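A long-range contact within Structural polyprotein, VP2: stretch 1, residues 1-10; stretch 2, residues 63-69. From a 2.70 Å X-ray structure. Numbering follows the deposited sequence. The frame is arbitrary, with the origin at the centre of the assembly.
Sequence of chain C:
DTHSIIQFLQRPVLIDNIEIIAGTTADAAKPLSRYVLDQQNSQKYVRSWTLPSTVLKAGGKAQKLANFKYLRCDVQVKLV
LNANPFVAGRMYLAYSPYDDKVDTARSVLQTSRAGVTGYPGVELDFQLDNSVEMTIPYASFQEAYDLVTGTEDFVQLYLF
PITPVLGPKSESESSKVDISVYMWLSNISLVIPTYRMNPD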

# COMPACT_ATOMS: atom_id res chain seq x y z
N ASP C 1 -22.50 -61.10 7.42
CA ASP C 1 -22.76 -61.22 5.95
C ASP C 1 -21.49 -60.90 5.15
O ASP C 1 -20.68 -61.79 4.91
CB ASP C 1 -23.90 -60.28 5.54
CG ASP C 1 -23.62 -58.82 5.86
OD1 ASP C 1 -22.73 -58.54 6.68
OD2 ASP C 1 -24.31 -57.94 5.28
N THR C 2 -21.33 -59.64 4.76
CA THR C 2 -20.17 -59.22 4.00
C THR C 2 -18.91 -59.30 4.86
O THR C 2 -17.84 -59.63 4.36
CB THR C 2 -20.32 -57.78 3.47
OG1 THR C 2 -21.46 -57.72 2.60
CG2 THR C 2 -19.08 -57.36 2.70
N HIS C 3 -19.06 -59.01 6.15
CA HIS C 3 -17.91 -59.05 7.05
C HIS C 3 -17.32 -60.45 7.15
O HIS C 3 -16.11 -60.62 7.09
CB HIS C 3 -18.30 -58.55 8.44
CG HIS C 3 -17.17 -58.57 9.42
ND1 HIS C 3 -17.06 -59.52 10.41
CD2 HIS C 3 -16.09 -57.77 9.54
CE1 HIS C 3 -15.95 -59.31 11.10
NE2 HIS C 3 -15.34 -58.26 10.59
N SER C 4 -18.18 -61.45 7.31
CA SER C 4 -17.72 -62.83 7.41
C SER C 4 -17.01 -63.23 6.12
O SER C 4 -16.10 -64.06 6.13
CB SER C 4 -18.91 -63.77 7.68
OG SER C 4 -19.89 -63.64 6.67
N ILE C 5 -17.44 -62.64 5.00
CA ILE C 5 -16.84 -62.93 3.71
C ILE C 5 -15.44 -62.32 3.65
O ILE C 5 -14.49 -62.96 3.19
CB ILE C 5 -17.66 -62.33 2.55
CG1 ILE C 5 -19.02 -63.03 2.46
CG2 ILE C 5 -16.90 -62.45 1.24
CD1 ILE C 5 -19.90 -62.52 1.34
N ILE C 6 -15.32 -61.08 4.12
CA ILE C 6 -14.04 -60.39 4.13
C ILE C 6 -13.06 -61.12 5.04
O ILE C 6 -11.87 -61.19 4.75
CB ILE C 6 -14.21 -58.93 4.59
CG1 ILE C 6 -15.03 -58.16 3.55
CG2 ILE C 6 -12.85 -58.27 4.79
CD1 ILE C 6 -15.27 -56.71 3.90
N GLN C 7 -13.57 -61.67 6.14
CA GLN C 7 -12.73 -62.42 7.07
C GLN C 7 -12.19 -63.67 6.38
O GLN C 7 -11.03 -64.04 6.58
CB GLN C 7 -13.54 -62.82 8.30
CG GLN C 7 -13.72 -61.72 9.32
CD GLN C 7 -12.40 -61.12 9.77
OE1 GLN C 7 -11.84 -60.24 9.11
NE2 GLN C 7 -11.88 -61.62 10.88
N PHE C 8 -13.03 -64.30 5.58
CA PHE C 8 -12.66 -65.51 4.86
C PHE C 8 -11.62 -65.21 3.79
O PHE C 8 -10.77 -66.05 3.48
CB PHE C 8 -13.91 -66.14 4.23
CG PHE C 8 -13.65 -67.42 3.48
CD1 PHE C 8 -13.21 -67.39 2.16
CD2 PHE C 8 -13.84 -68.65 4.09
CE1 PHE C 8 -12.96 -68.57 1.46
CE2 PHE C 8 -13.60 -69.83 3.41
CZ PHE C 8 -13.16 -69.80 2.09
N LEU C 9 -11.69 -64.02 3.21
CA LEU C 9 -10.76 -63.62 2.17
C LEU C 9 -9.39 -63.29 2.76
O LEU C 9 -8.39 -63.24 2.04
CB LEU C 9 -11.29 -62.40 1.42
CG LEU C 9 -12.60 -62.60 0.65
CD1 LEU C 9 -13.00 -61.30 -0.02
CD2 LEU C 9 -12.43 -63.70 -0.39
N GLN C 10 -9.33 -63.09 4.07
CA GLN C 10 -8.08 -62.77 4.74
C GLN C 10 -7.40 -64.03 5.26
O GLN C 10 -6.34 -63.96 5.88
CB GLN C 10 -8.31 -61.80 5.89
CG GLN C 10 -9.02 -60.52 5.47
CD GLN C 10 -9.01 -59.48 6.57
OE1 GLN C 10 -9.43 -59.74 7.70
NE2 GLN C 10 -8.55 -58.28 6.24
N GLN C 63 -15.69 -68.33 -4.72
CA GLN C 63 -17.08 -68.71 -4.47
C GLN C 63 -17.64 -67.98 -3.28
O GLN C 63 -18.84 -67.99 -3.04
CB GLN C 63 -17.20 -70.21 -4.23
CG GLN C 63 -16.72 -71.03 -5.39
CD GLN C 63 -15.25 -71.39 -5.29
OE1 GLN C 63 -14.41 -70.56 -4.93
NE2 GLN C 63 -14.92 -72.62 -5.64
N LYS C 64 -16.76 -67.33 -2.53
CA LYS C 64 -17.17 -66.58 -1.37
C LYS C 64 -17.74 -65.24 -1.78
O LYS C 64 -18.77 -64.82 -1.28
CB LYS C 64 -15.99 -66.37 -0.43
CG LYS C 64 -16.38 -66.42 1.03
CD LYS C 64 -16.73 -67.84 1.42
CE LYS C 64 -17.42 -67.89 2.77
NZ LYS C 64 -17.95 -69.24 3.09
N LEU C 65 -17.08 -64.56 -2.71
CA LEU C 65 -17.55 -63.27 -3.16
C LEU C 65 -18.36 -63.35 -4.45
O LEU C 65 -18.33 -62.43 -5.27
CB LEU C 65 -16.37 -62.31 -3.31
CG LEU C 65 -15.10 -62.91 -3.92
CD1 LEU C 65 -15.28 -63.12 -5.41
CD2 LEU C 65 -13.94 -61.98 -3.68
N ALA C 66 -19.07 -64.45 -4.63
CA ALA C 66 -19.90 -64.63 -5.81
C ALA C 66 -21.08 -63.66 -5.72
O ALA C 66 -21.56 -63.36 -4.62
CB ALA C 66 -20.40 -66.04 -5.88
N ASN C 67 -21.54 -63.18 -6.87
CA ASN C 67 -22.65 -62.24 -6.92
C ASN C 67 -22.25 -60.84 -6.48
O ASN C 67 -23.10 -60.00 -6.19
CB ASN C 67 -23.82 -62.75 -6.09
CG ASN C 67 -24.43 -64.01 -6.66
OD1 ASN C 67 -24.94 -64.02 -7.78
ND2 ASN C 67 -24.37 -65.10 -5.90
N PHE C 68 -20.94 -60.61 -6.41
CA PHE C 68 -20.40 -59.30 -6.05
C PHE C 68 -19.73 -58.75 -7.30
O PHE C 68 -19.14 -59.50 -8.08
CB PHE C 68 -19.40 -59.42 -4.91
CG PHE C 68 -20.01 -59.23 -3.56
CD1 PHE C 68 -20.58 -58.01 -3.21
CD2 PHE C 68 -20.02 -60.26 -2.63
CE1 PHE C 68 -21.15 -57.83 -1.95
CE2 PHE C 68 -20.58 -60.09 -1.37
CZ PHE C 68 -21.15 -58.87 -1.03
N LYS C 69 -19.80 -57.44 -7.50
CA LYS C 69 -19.23 -56.83 -8.69
C LYS C 69 -17.82 -56.26 -8.58
O LYS C 69 -16.96 -56.57 -9.41
CB LYS C 69 -20.18 -55.75 -9.21
CG LYS C 69 -19.73 -55.08 -10.50
CD LYS C 69 -19.64 -56.07 -11.64
CE LYS C 69 -19.30 -55.38 -12.94
NZ LYS C 69 -19.25 -56.35 -14.07

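Thr2 to Phe8 lie in a helix, with phi from -62° to -71° and psi from -30° to -45°, and the i to i+4 backbone bonds agree: Ile6 N to Thr2 O at 2.9 Å, Gln7 N to His3 O at 2.9 Å, Phe8 N to Ser4 O at 3.1 Å and Leu9 N to Ile5 O at 3.0 Å. At its start, Ser4 OG donates to Asp1 O at 2.7 Å, beside a weak bond from Ile5 N to the same Asp1 O at 3.4 Å. The second stretch is irregular until a type II beta turn, Leu65 to Phe68, closed by a weak bond from Phe68 N to Leu65 O at 3.4 Å; the positive phi of Asn67 (74°) fits the third position of such a turn. A strand begins at Phe68. The backbones come nearest at Ile5 and Lys64, whose CA atoms lie 6.3 Å apart.

No hydrogen bond crosses between the stretches, so the contact, which buries 363 Å² summed over both sides, rests on side-chain packing and one cation-pi interaction. Thr2, Ile5 and Phe8 are three residues apart and Leu9 follows Ile5 by four, so they share one side of the helix.

Lys64 loses the most area, 102 Å², and its CA-to-CB bond points toward the helix. With chi3 and chi4 both trans, the outer part of its chain extends over one face of the Phe8 ring. Lys64 CD sits 3.7 Å from the ring centroid of Phe8, 13° off the normal, a CH-pi contact; Lys64 NZ is 4.6 Å from the same centroid, 23° off the normal, within cation-pi range. Lysine suits this exposed position because its methylenes can cover an aromatic face while its charge meets the pi cloud. Nearer the backbone, Lys64 CG approaches Phe8 CD1 to 3.5 Å.

Ile5 touches Lys64, Leu65 and Phe68 and has 69 Å² covered, the most in the helix. Its CB points sideways, but chi1 m and chi2 t carry CD1 to 3.7 Å from both Lys64 O and Phe68 CE2. The first is simple packing against a carbonyl; the second is an apolar contact at the edge of the Phe68 ring. Thr2 OG1 meets that edge too, 3.8 Å from Phe68 CZ, a van der Waals approach.

Leu9 and Leu65, both buried, supply a further apolar contact, with Leu9 CD1 3.8 Å from Leu65 CD2. Their branched hydrocarbon ends leave no polar group to satisfy there. The CA-to-CB bond of Ile6, by contrast, points away from the second stretch, and its side chain makes no contact.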